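Local coordinates for uncharacterized protein conserved in bacteria (Streptococcus suis, PDB 4FZ4) that is a surface antigen fragment that probably binds host glycosaminoglycans and so helps the pathogenic bacterium attach to host cells, at residues Y78-V89 and R127-M138. Residues are numbered along the deposited sequence; the frame is centred on the assembly and turned at random.
With NO3 (nitrate ion), chain D.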
# COMPACT_ATOMS: atom_id res chain seq x y z
N TYR A 78 -5.48 0.02 -0.74
CA TYR A 78 -4.81 -0.00 0.55
C TYR A 78 -3.52 -0.81 0.52
O TYR A 78 -2.58 -0.53 1.27
CB TYR A 78 -5.77 -0.51 1.63
CG TYR A 78 -6.89 0.48 1.87
CD1 TYR A 78 -6.64 1.68 2.53
CD2 TYR A 78 -8.17 0.27 1.34
CE1 TYR A 78 -7.63 2.65 2.65
CE2 TYR A 78 -9.17 1.24 1.45
CZ TYR A 78 -8.89 2.43 2.11
OH TYR A 78 -9.87 3.39 2.25
N GLN A 79 -3.46 -1.81 -0.36
CA GLN A 79 -2.25 -2.62 -0.49
C GLN A 79 -1.20 -1.77 -1.18
O GLN A 79 0.00 -1.90 -0.91
CB GLN A 79 -2.54 -3.88 -1.32
CG GLN A 79 -3.54 -4.80 -0.65
CD GLN A 79 -4.17 -5.80 -1.58
OE1 GLN A 79 -4.99 -6.62 -1.15
NE2 GLN A 79 -3.81 -5.75 -2.87
N ILE A 80 -1.64 -0.90 -2.07
CA ILE A 80 -0.72 -0.00 -2.77
C ILE A 80 -0.09 0.96 -1.76
O ILE A 80 1.11 1.23 -1.80
CB ILE A 80 -1.44 0.82 -3.85
CG1 ILE A 80 -1.82 -0.09 -5.02
CG2 ILE A 80 -0.55 1.98 -4.31
CD1 ILE A 80 -2.77 0.55 -6.02
N LYS A 81 -0.92 1.47 -0.85
CA LYS A 81 -0.42 2.39 0.17
C LYS A 81 0.67 1.75 1.01
O LYS A 81 1.73 2.34 1.25
CB LYS A 81 -1.57 2.86 1.08
CG LYS A 81 -2.04 4.27 0.78
CD LYS A 81 -0.86 5.24 0.86
CE LYS A 81 -1.24 6.65 0.43
NZ LYS A 81 -0.04 7.53 0.38
N VAL A 82 0.42 0.52 1.45
CA VAL A 82 1.40 -0.20 2.27
C VAL A 82 2.73 -0.34 1.53
O VAL A 82 3.78 -0.02 2.09
CB VAL A 82 0.84 -1.59 2.70
CG1 VAL A 82 1.92 -2.40 3.42
CG2 VAL A 82 -0.34 -1.38 3.64
N GLU A 83 2.69 -0.82 0.30
CA GLU A 83 3.90 -0.98 -0.50
C GLU A 83 4.59 0.37 -0.59
O GLU A 83 5.81 0.48 -0.56
CB GLU A 83 3.52 -1.47 -1.90
CG GLU A 83 4.62 -1.33 -2.94
CD GLU A 83 5.82 -2.22 -2.68
OE1 GLU A 83 5.87 -2.89 -1.62
OE2 GLU A 83 6.73 -2.25 -3.54
N ASN A 84 3.78 1.43 -0.67
CA ASN A 84 4.30 2.79 -0.78
C ASN A 84 4.98 3.20 0.53
O ASN A 84 6.13 3.65 0.53
CB ASN A 84 3.14 3.74 -1.10
CG ASN A 84 3.61 5.10 -1.54
OD1 ASN A 84 4.54 5.67 -0.96
ND2 ASN A 84 2.97 5.65 -2.58
N TYR A 85 4.26 3.08 1.65
CA TYR A 85 4.82 3.40 2.96
C TYR A 85 6.13 2.66 3.18
O TYR A 85 7.13 3.25 3.60
CB TYR A 85 3.86 3.00 4.07
CG TYR A 85 2.62 3.86 4.16
CD1 TYR A 85 2.55 5.08 3.48
CD2 TYR A 85 1.54 3.48 4.97
CE1 TYR A 85 1.45 5.91 3.60
CE2 TYR A 85 0.43 4.32 5.11
CZ TYR A 85 0.40 5.53 4.42
OH TYR A 85 -0.66 6.40 4.58
N ILE A 86 6.14 1.36 2.89
CA ILE A 86 7.35 0.58 3.10
C ILE A 86 8.50 1.01 2.19
O ILE A 86 9.66 1.05 2.64
CB ILE A 86 7.06 -0.93 2.98
CG1 ILE A 86 6.10 -1.34 4.10
CG2 ILE A 86 8.36 -1.74 3.15
CD1 ILE A 86 5.72 -2.81 4.08
N ARG A 87 8.21 1.34 0.94
CA ARG A 87 9.26 1.80 0.05
C ARG A 87 9.87 3.07 0.62
O ARG A 87 11.08 3.27 0.52
CB ARG A 87 8.74 2.09 -1.36
CG ARG A 87 8.65 0.85 -2.25
CD ARG A 87 8.33 1.20 -3.69
NE ARG A 87 7.68 0.08 -4.36
CZ ARG A 87 7.35 0.06 -5.65
NH1 ARG A 87 7.61 1.10 -6.43
NH2 ARG A 87 6.73 -1.01 -6.15
N GLN A 88 9.04 3.92 1.22
CA GLN A 88 9.53 5.18 1.80
C GLN A 88 10.42 4.96 3.02
O GLN A 88 11.49 5.54 3.12
CB GLN A 88 8.36 6.09 2.18
CG GLN A 88 7.60 6.70 0.97
CD GLN A 88 6.38 7.50 1.41
OE1 GLN A 88 6.50 8.50 2.13
NE2 GLN A 88 5.20 7.06 1.00
N VAL A 89 9.99 4.10 3.94
CA VAL A 89 10.77 3.82 5.14
C VAL A 89 12.10 3.17 4.75
O VAL A 89 13.15 3.50 5.30
CB VAL A 89 10.02 2.89 6.08
CG1 VAL A 89 10.86 2.62 7.32
CG2 VAL A 89 8.69 3.51 6.46
N ARG A 127 -8.78 -1.40 5.62
CA ARG A 127 -8.68 0.06 5.60
C ARG A 127 -8.36 0.63 6.98
O ARG A 127 -7.63 1.62 7.10
CB ARG A 127 -9.95 0.71 5.04
CG ARG A 127 -11.27 0.07 5.41
CD ARG A 127 -12.45 0.93 4.92
NE ARG A 127 -13.71 0.18 4.87
CZ ARG A 127 -14.11 -0.58 3.85
NH1 ARG A 127 -13.34 -0.69 2.77
NH2 ARG A 127 -15.26 -1.24 3.92
N ASP A 128 -8.91 0.01 8.01
CA ASP A 128 -8.68 0.47 9.38
C ASP A 128 -7.18 0.52 9.70
O ASP A 128 -6.65 1.57 10.06
CB ASP A 128 -9.40 -0.47 10.35
CG ASP A 128 -9.47 0.10 11.76
OD1 ASP A 128 -8.41 0.29 12.39
OD2 ASP A 128 -10.60 0.35 12.23
N TYR A 129 -6.51 -0.63 9.57
CA TYR A 129 -5.09 -0.71 9.86
C TYR A 129 -4.27 0.26 9.02
O TYR A 129 -3.31 0.84 9.49
CB TYR A 129 -4.55 -2.13 9.61
CG TYR A 129 -3.04 -2.15 9.44
CD1 TYR A 129 -2.19 -2.07 10.55
CD2 TYR A 129 -2.47 -2.21 8.17
CE1 TYR A 129 -0.80 -2.04 10.38
CE2 TYR A 129 -1.10 -2.18 7.99
CZ TYR A 129 -0.26 -2.09 9.10
OH TYR A 129 1.11 -2.03 8.92
N VAL A 130 -4.66 0.42 7.76
CA VAL A 130 -3.93 1.31 6.87
C VAL A 130 -4.19 2.79 7.15
O VAL A 130 -3.25 3.58 7.26
CB VAL A 130 -4.26 1.03 5.40
CG1 VAL A 130 -3.44 1.97 4.50
CG2 VAL A 130 -3.97 -0.43 5.07
N ASP A 131 -5.45 3.18 7.25
CA ASP A 131 -5.77 4.58 7.50
C ASP A 131 -5.43 5.01 8.91
O ASP A 131 -5.31 6.19 9.19
CB ASP A 131 -7.25 4.87 7.22
CG ASP A 131 -7.58 4.89 5.73
OD1 ASP A 131 -6.66 5.12 4.91
OD2 ASP A 131 -8.76 4.68 5.37
N ARG A 132 -5.28 4.04 9.80
CA ARG A 132 -4.96 4.36 11.18
C ARG A 132 -3.57 3.95 11.60
O ARG A 132 -2.62 4.71 11.43
CB ARG A 132 -5.99 3.73 12.11
CG ARG A 132 -7.32 4.46 12.08
CD ARG A 132 -8.32 3.83 13.02
NE ARG A 132 -9.49 4.69 13.20
CZ ARG A 132 -9.48 5.84 13.87
NH1 ARG A 132 -8.37 6.28 14.44
NH2 ARG A 132 -10.60 6.55 13.96
N GLU A 133 -3.43 2.76 12.16
CA GLU A 133 -2.12 2.32 12.63
C GLU A 133 -0.97 2.63 11.67
O GLU A 133 -0.01 3.30 12.04
CB GLU A 133 -2.13 0.83 12.96
CG GLU A 133 -0.85 0.40 13.65
CD GLU A 133 -0.80 -1.07 13.98
OE1 GLU A 133 0.24 -1.51 14.51
OE2 GLU A 133 -1.79 -1.79 13.71
N ALA A 134 -1.06 2.16 10.43
CA ALA A 134 0.00 2.40 9.46
C ALA A 134 0.25 3.89 9.14
O ALA A 134 1.39 4.35 9.16
CB ALA A 134 -0.28 1.63 8.18
N SER A 135 -0.82 4.64 8.85
CA SER A 135 -0.65 6.05 8.52
C SER A 135 -0.12 6.87 9.68
O SER A 135 0.67 7.79 9.49
CB SER A 135 -1.96 6.66 8.02
OG SER A 135 -2.34 6.05 6.80
N GLU A 136 -0.56 6.52 10.89
CA GLU A 136 -0.11 7.20 12.09
C GLU A 136 1.40 7.06 12.21
O GLU A 136 2.12 8.04 12.34
CB GLU A 136 -0.76 6.59 13.34
CG GLU A 136 -2.28 6.52 13.31
CD GLU A 136 -2.94 7.80 13.74
OE1 GLU A 136 -2.40 8.88 13.42
OE2 GLU A 136 -4.00 7.73 14.39
N ALA A 137 1.88 5.81 12.17
CA ALA A 137 3.30 5.53 12.31
C ALA A 137 4.12 6.19 11.20
O ALA A 137 5.25 6.61 11.42
CB ALA A 137 3.53 4.03 12.31
N MET A 138 3.53 6.28 10.01
CA MET A 138 4.20 6.90 8.89
C MET A 138 4.38 8.39 9.20
O MET A 138 5.43 8.98 8.92
CB MET A 138 3.35 6.73 7.63
CG MET A 138 4.15 6.78 6.35
SD MET A 138 5.44 5.54 6.33
CE MET A 138 6.60 6.33 5.28
N NO3 D . -5.81 -7.22 -4.93
O1 NO3 D . -4.39 -7.22 -5.01
O2 NO3 D . -6.58 -6.74 -6.02
O3 NO3 D . -6.45 -7.71 -3.76
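The Tyr85 ring has Met138 over one face, CG lying 4.0 Å from the centroid and 20° off the normal, a CH-pi geometry; SD adds an oblique Met-aromatic contact. Its opposite face meets its own helix at the carbonyl carbon of Lys81, and Ser135 OG and Val130 O lie at its edge, near the ring plane. The Tyr78 ring takes Arg127 CB over one face, 3.7 Å from the centroid, while Val130 CG1 and Asp131 OD1 lie at its edge, in plane. Tyr85 is a knob among Val130, Ala134, Ser135 and Met138, and its OH donates to Ser135 OG (2.8 Å). Ser135 OG in turn donates to Val130 O (2.7 Å), which also accepts a weak bond from Ser135 N, so the serine links the tyrosine to the pi-helical turn spanning 130-134. Met138 bends at chi2 (57°), and its CE reaches Gln88 CB (3.6 Å) and Val89 CG2 (3.7 Å). The helix segments run roughly parallel, 26° apart with axes 10.0 Å at closest approach, bridged largely by these long side chains. From segment 78-89, Ile80 packs on helix 3-23 and Gln79 on helix 36-55, whereas helix 100-110 touches both Val89 and Ala134, placing the pair within an all-helical bundle.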